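Side-chain contacts in capsid protein (Infectious hypodermal and hematopoietic necrosis virus, PDB 3N7X), which forms the icosahedral capsid of this shrimp densovirus from sixty copies of a beta-barrel subunit, and binds calcium ions: residues G64-K69 and P270-N275; N80-G85 and T231-W236. One frame throughout, in Å; residues are numbered along the deposited sequence.

Contact 1. Residues G64-K69 and P270-N275; sequences GNFDGK and PIKGPN
Phe-66 lays one face of its ring on Pro-270 and turns an edge to Ile-271 and Lys-272. The face contact is a CH-pi interaction: Pro-270 CB sits 3.6 Å from the centroid of the Phe-66 ring and only 5° off its normal, so the proline carbon bears on the middle of the ring instead of one rim atom. CG of Phe-66 stands beside its backbone N (chi1 -61°), which carries the ring out to the proline. Apolar and carbonyl contacts follow round the edge. Phe-66 CE2 meets Ile-271 O at 3.4 Å in the ring plane, and Phe-66 CD2 touches Lys-272 CG at 3.8 Å, where the two side chains run past each other in opposite directions. The polar link is indirect. The extended Lys-272 chain brings NZ to a water 3.1 Å away, and that water donates to Phe-66 O at 2.8 Å. Within 64-69, Asp-67 OD1 accepts from Lys-69 N at 2.7 Å, closing an Asx turn just before strand 70-74. Lys-272 also makes a cation-pi contact with Tyr-190, and Pro-270 packs on Tyr-55 of a neighbouring subunit. The side chains of Lys-272 and Glu-191, a calcium-binding residue, are about 7 Å apart. In the viral jelly-roll lettering the two loops are probably BC and HI, paired at one end of the barrel, close to a metal site and a subunit interface.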
loop_
_atom_site.group_PDB
_atom_site.type_symbol
_atom_site.label_atom_id
_atom_site.label_comp_id
_atom_site.label_asym_id
_atom_site.label_seq_id
_atom_site.Cartn_x
_atom_site.Cartn_y
_atom_site.Cartn_z
ATOM N N GLY A 64 -78.181 -45.040 69.362
ATOM C CA GLY A 64 -77.732 -45.368 70.699
ATOM C C GLY A 64 -76.214 -45.294 70.689
ATOM O O GLY A 64 -75.645 -44.350 70.144
ATOM N N ASN A 65 -75.546 -46.280 71.271
ATOM C CA ASN A 65 -74.091 -46.265 71.292
ATOM C C ASN A 65 -73.514 -46.419 69.897
ATOM O O ASN A 65 -74.078 -47.120 69.057
ATOM C CB ASN A 65 -73.563 -47.377 72.193
ATOM C CG ASN A 65 -73.850 -47.113 73.655
ATOM O OD1 ASN A 65 -74.366 -46.052 74.013
ATOM N ND2 ASN A 65 -73.511 -48.072 74.511
ATOM N N PHE A 66 -72.383 -45.762 69.655
ATOM C CA PHE A 66 -71.736 -45.828 68.355
ATOM C C PHE A 66 -71.428 -47.258 67.949
ATOM O O PHE A 66 -71.085 -48.090 68.787
ATOM C CB PHE A 66 -70.404 -45.068 68.355
ATOM C CG PHE A 66 -70.520 -43.600 68.646
ATOM C CD1 PHE A 66 -71.540 -42.833 68.084
ATOM C CD2 PHE A 66 -69.561 -42.965 69.434
ATOM C CE1 PHE A 66 -71.602 -41.455 68.299
ATOM C CE2 PHE A 66 -69.610 -41.586 69.654
ATOM C CZ PHE A 66 -70.629 -40.830 69.086
ATOM N N ASP A 67 -71.551 -47.534 66.657
ATOM C CA ASP A 67 -71.204 -48.839 66.102
ATOM C C ASP A 67 -70.722 -48.572 64.677
ATOM O O ASP A 67 -70.686 -47.422 64.241
ATOM C CB ASP A 67 -72.398 -49.810 66.106
ATOM C CG ASP A 67 -73.527 -49.370 65.193
ATOM O OD1 ASP A 67 -73.269 -49.022 64.014
ATOM O OD2 ASP A 67 -74.685 -49.392 65.657
ATOM N N GLY A 68 -70.339 -49.617 63.957
ATOM C CA GLY A 68 -69.875 -49.422 62.596
ATOM C C GLY A 68 -70.744 -50.171 61.609
ATOM O O GLY A 68 -70.246 -50.716 60.626
ATOM N N LYS A 69 -72.048 -50.180 61.858
ATOM C CA LYS A 69 -72.983 -50.899 61.000
ATOM C C LYS A 69 -73.529 -50.135 59.793
ATOM O O LYS A 69 -73.767 -50.732 58.741
ATOM C CB LYS A 69 -74.154 -51.404 61.842
ATOM C CG LYS A 69 -73.742 -52.291 62.998
ATOM C CD LYS A 69 -74.947 -52.675 63.846
ATOM C CE LYS A 69 -74.553 -53.612 64.976
ATOM N NZ LYS A 69 -75.702 -53.904 65.878
ATOM N N PRO A 270 -67.650 -40.134 64.798
ATOM C CA PRO A 270 -68.131 -40.485 66.140
ATOM C C PRO A 270 -67.093 -40.231 67.229
ATOM O O PRO A 270 -66.141 -40.994 67.378
ATOM C CB PRO A 270 -68.479 -41.959 65.996
ATOM C CG PRO A 270 -67.431 -42.441 65.038
ATOM C CD PRO A 270 -67.401 -41.345 63.994
ATOM N N ILE A 271 -67.296 -39.169 68.000
ATOM C CA ILE A 271 -66.359 -38.798 69.056
ATOM C C ILE A 271 -66.616 -39.415 70.433
ATOM O O ILE A 271 -67.645 -39.153 71.058
ATOM C CB ILE A 271 -66.331 -37.265 69.246
ATOM C CG1 ILE A 271 -66.179 -36.570 67.892
ATOM C CG2 ILE A 271 -65.190 -36.875 70.176
ATOM C CD1 ILE A 271 -64.931 -36.953 67.143
ATOM N N LYS A 272 -65.670 -40.225 70.899
ATOM C CA LYS A 272 -65.746 -40.844 72.221
ATOM C C LYS A 272 -64.703 -40.149 73.082
ATOM O O LYS A 272 -63.629 -39.804 72.594
ATOM C CB LYS A 272 -65.394 -42.332 72.174
ATOM C CG LYS A 272 -66.523 -43.244 71.781
ATOM C CD LYS A 272 -66.140 -44.693 72.028
ATOM C CE LYS A 272 -67.231 -45.632 71.536
ATOM N NZ LYS A 272 -66.896 -47.079 71.714
ATOM N N GLY A 273 -65.013 -39.948 74.357
ATOM C CA GLY A 273 -64.064 -39.310 75.250
ATOM C C GLY A 273 -63.181 -40.365 75.891
ATOM O O GLY A 273 -63.437 -41.556 75.728
ATOM N N PRO A 274 -62.148 -39.964 76.641
ATOM C CA PRO A 274 -61.239 -40.915 77.296
ATOM C C PRO A 274 -61.967 -41.832 78.286
ATOM O O PRO A 274 -61.511 -42.944 78.565
ATOM C CB PRO A 274 -60.236 -40.011 78.016
ATOM C CG PRO A 274 -60.377 -38.676 77.333
ATOM C CD PRO A 274 -61.842 -38.583 77.046
ATOM N N ASN A 275 -63.093 -41.358 78.816
ATOM C CA ASN A 275 -63.866 -42.131 79.781
ATOM C C ASN A 275 -65.082 -42.826 79.183
ATOM O O ASN A 275 -65.958 -43.282 79.914
ATOM C CB ASN A 275 -64.312 -41.237 80.940
ATOM C CG ASN A 275 -63.137 -40.679 81.731
ATOM O OD1 ASN A 275 -62.288 -41.431 82.222
ATOM N ND2 ASN A 275 -63.084 -39.351 81.858
HETATM O O HOH W 1 -69.946 -47.564 71.282
#

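Contact 2. Residues N80-G85 and T231-W236; sequences NLYLYG and TFIPKW
Asn-80 reaches from helix 80-83 with its amide oxygen to the backbone of Thr-231, and this bond is the tight part of the contact. Thr-231 N donates to Asn-80 OD1 over 2.8 Å with an N-H...O angle of 167°, and lies in the carbonyl plane on a lone pair. With CG beside its own backbone N (chi1 -48°), the Asn-80 amide leans across to the loop; its other end, ND2, makes a weak hydrogen bond to Gly-229 O, so neighbouring loop residues engage both ends of the amide. The second half of the contact is looser, though also buried. Tyr-82 CE2 and Ile-233 CD1 come no closer than 4.4 Å, an oblique apolar approach, while the Tyr-82 hydroxyl is bonded to Leu-76 O beyond both segments. Ala-116 of strand 111-131 touches both side chains, and Ile-213 of strand 208-214 adds to the packing on Ile-233. Toward the partly exposed Lys-235, the loop runs clear of the helix. Beside backbone bonds of Thr-231 with Met-79 and Ile-233 with His-77, one side-chain-to-backbone hydrogen bond and a light apolar contact thus join a short helix, probably between jelly-roll strands C and D, to what is probably the GH loop.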
loop_
_atom_site.group_PDB
_atom_site.type_symbol
_atom_site.label_atom_id
_atom_site.label_comp_id
_atom_site.label_asym_id
_atom_site.label_seq_id
_atom_site.Cartn_x
_atom_site.Cartn_y
_atom_site.Cartn_z
ATOM N N ASN A 80 -82.117 -40.212 38.655
ATOM C CA ASN A 80 -83.312 -39.731 39.328
ATOM C C ASN A 80 -83.044 -38.536 40.229
ATOM O O ASN A 80 -83.903 -37.670 40.384
ATOM C CB ASN A 80 -83.930 -40.858 40.154
ATOM C CG ASN A 80 -84.049 -42.148 39.374
ATOM O OD1 ASN A 80 -83.042 -42.752 38.991
ATOM N ND2 ASN A 80 -85.283 -42.580 39.125
ATOM N N LEU A 81 -81.857 -38.486 40.822
ATOM C CA LEU A 81 -81.521 -37.387 41.718
ATOM C C LEU A 81 -81.370 -36.060 41.000
ATOM O O LEU A 81 -81.422 -35.007 41.629
ATOM C CB LEU A 81 -80.231 -37.694 42.481
ATOM C CG LEU A 81 -80.247 -38.893 43.436
ATOM C CD1 LEU A 81 -78.896 -39.000 44.117
ATOM C CD2 LEU A 81 -81.350 -38.731 44.478
ATOM N N TYR A 82 -81.194 -36.101 39.683
ATOM C CA TYR A 82 -81.011 -34.875 38.911
ATOM C C TYR A 82 -82.238 -34.457 38.107
ATOM O O TYR A 82 -82.492 -33.267 37.938
ATOM C CB TYR A 82 -79.833 -35.035 37.950
ATOM C CG TYR A 82 -78.548 -35.509 38.595
ATOM C CD1 TYR A 82 -77.582 -34.599 39.041
ATOM C CD2 TYR A 82 -78.289 -36.873 38.743
ATOM C CE1 TYR A 82 -76.386 -35.042 39.614
ATOM C CE2 TYR A 82 -77.105 -37.324 39.312
ATOM C CZ TYR A 82 -76.160 -36.408 39.743
ATOM O OH TYR A 82 -74.986 -36.871 40.286
ATOM N N LEU A 83 -82.991 -35.431 37.604
ATOM C CA LEU A 83 -84.175 -35.140 36.797
ATOM C C LEU A 83 -85.431 -34.861 37.618
ATOM O O LEU A 83 -86.445 -34.408 37.083
ATOM C CB LEU A 83 -84.432 -36.291 35.818
ATOM C CG LEU A 83 -83.648 -36.251 34.500
ATOM C CD1 LEU A 83 -82.197 -35.906 34.757
ATOM C CD2 LEU A 83 -83.769 -37.588 33.799
ATOM N N TYR A 84 -85.359 -35.134 38.918
ATOM C CA TYR A 84 -86.484 -34.892 39.816
ATOM C C TYR A 84 -86.098 -33.874 40.870
ATOM O O TYR A 84 -84.915 -33.617 41.099
ATOM C CB TYR A 84 -86.903 -36.183 40.518
ATOM C CG TYR A 84 -87.672 -37.137 39.646
ATOM C CD1 TYR A 84 -89.065 -37.084 39.583
ATOM C CD2 TYR A 84 -87.009 -38.090 38.873
ATOM C CE1 TYR A 84 -89.782 -37.962 38.769
ATOM C CE2 TYR A 84 -87.713 -38.972 38.056
ATOM C CZ TYR A 84 -89.098 -38.906 38.009
ATOM O OH TYR A 84 -89.798 -39.785 37.212
ATOM N N GLY A 85 -87.111 -33.305 41.510
ATOM C CA GLY A 85 -86.900 -32.337 42.570
ATOM C C GLY A 85 -87.997 -32.535 43.600
ATOM O O GLY A 85 -88.650 -33.580 43.616
ATOM N N THR A 231 -82.350 -45.266 37.949
ATOM C CA THR A 231 -81.777 -45.559 36.643
ATOM C C THR A 231 -80.333 -45.061 36.701
ATOM O O THR A 231 -80.077 -43.891 36.999
ATOM C CB THR A 231 -82.543 -44.840 35.520
ATOM O OG1 THR A 231 -83.898 -45.306 35.497
ATOM C CG2 THR A 231 -81.898 -45.119 34.173
ATOM N N PHE A 232 -79.392 -45.956 36.429
ATOM C CA PHE A 232 -77.979 -45.616 36.498
ATOM C C PHE A 232 -77.421 -44.881 35.290
ATOM O O PHE A 232 -77.780 -45.167 34.149
ATOM C CB PHE A 232 -77.132 -46.879 36.703
ATOM C CG PHE A 232 -77.486 -47.675 37.929
ATOM C CD1 PHE A 232 -78.340 -47.161 38.903
ATOM C CD2 PHE A 232 -76.942 -48.942 38.118
ATOM C CE1 PHE A 232 -78.648 -47.898 40.047
ATOM C CE2 PHE A 232 -77.241 -49.688 39.256
ATOM C CZ PHE A 232 -78.097 -49.166 40.226
ATOM N N ILE A 233 -76.539 -43.924 35.552
ATOM C CA ILE A 233 -75.875 -43.211 34.478
ATOM C C ILE A 233 -75.047 -44.321 33.825
ATOM O O ILE A 233 -74.315 -45.039 34.505
ATOM C CB ILE A 233 -74.967 -42.110 35.042
ATOM C CG1 ILE A 233 -75.840 -40.962 35.558
ATOM C CG2 ILE A 233 -73.987 -41.641 33.983
ATOM C CD1 ILE A 233 -75.092 -39.912 36.353
ATOM N N PRO A 234 -75.165 -44.488 32.501
ATOM C CA PRO A 234 -74.432 -45.530 31.775
ATOM C C PRO A 234 -72.977 -45.742 32.165
ATOM O O PRO A 234 -72.131 -44.871 31.972
ATOM C CB PRO A 234 -74.596 -45.113 30.317
ATOM C CG PRO A 234 -75.954 -44.493 30.316
ATOM C CD PRO A 234 -75.907 -43.627 31.561
ATOM N N LYS A 235 -72.704 -46.919 32.713
ATOM C CA LYS A 235 -71.364 -47.315 33.130
ATOM C C LYS A 235 -71.294 -48.824 32.950
ATOM O O LYS A 235 -72.297 -49.512 33.123
ATOM C CB LYS A 235 -71.129 -46.960 34.598
ATOM C CG LYS A 235 -70.670 -45.529 34.842
ATOM C CD LYS A 235 -69.224 -45.358 34.406
ATOM C CE LYS A 235 -68.657 -44.024 34.836
ATOM N NZ LYS A 235 -67.255 -43.875 34.377
ATOM N N TRP A 236 -70.119 -49.339 32.604
ATOM C CA TRP A 236 -69.954 -50.773 32.395
ATOM C C TRP A 236 -68.751 -51.289 33.166
ATOM O O TRP A 236 -67.646 -50.792 32.992
ATOM C CB TRP A 236 -69.776 -51.057 30.900
ATOM C CG TRP A 236 -69.736 -52.511 30.552
ATOM C CD1 TRP A 236 -68.678 -53.368 30.697
ATOM C CD2 TRP A 236 -70.815 -53.290 30.022
ATOM N NE1 TRP A 236 -69.035 -54.634 30.290
ATOM C CE2 TRP A 236 -70.340 -54.617 29.873
ATOM C CE3 TRP A 236 -72.140 -52.999 29.662
ATOM C CZ2 TRP A 236 -71.145 -55.654 29.378
ATOM C CZ3 TRP A 236 -72.944 -54.033 29.167
ATOM C CH2 TRP A 236 -72.439 -55.344 29.030
#

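In the fold
From the N terminus, strand 45-59 leads into 64-69, the first half of contact 1, and strand 70-74 then carries the chain to 80-85, the first half of contact 2. Residues 231-236, in the long loop ahead of strand 264-268, close contact 2 around 145 intervening residues. Only after that strand does 270-275 complete contact 1, so contact 2 is nested within the larger loop and the two do not cross. Their centres lie about 35 Å apart. Contact 1 joins loops at the barrel end beside a neighbouring subunit; contact 2, its centre about 7 Å from that of the chain, lies in the interior, against the barrel sheet.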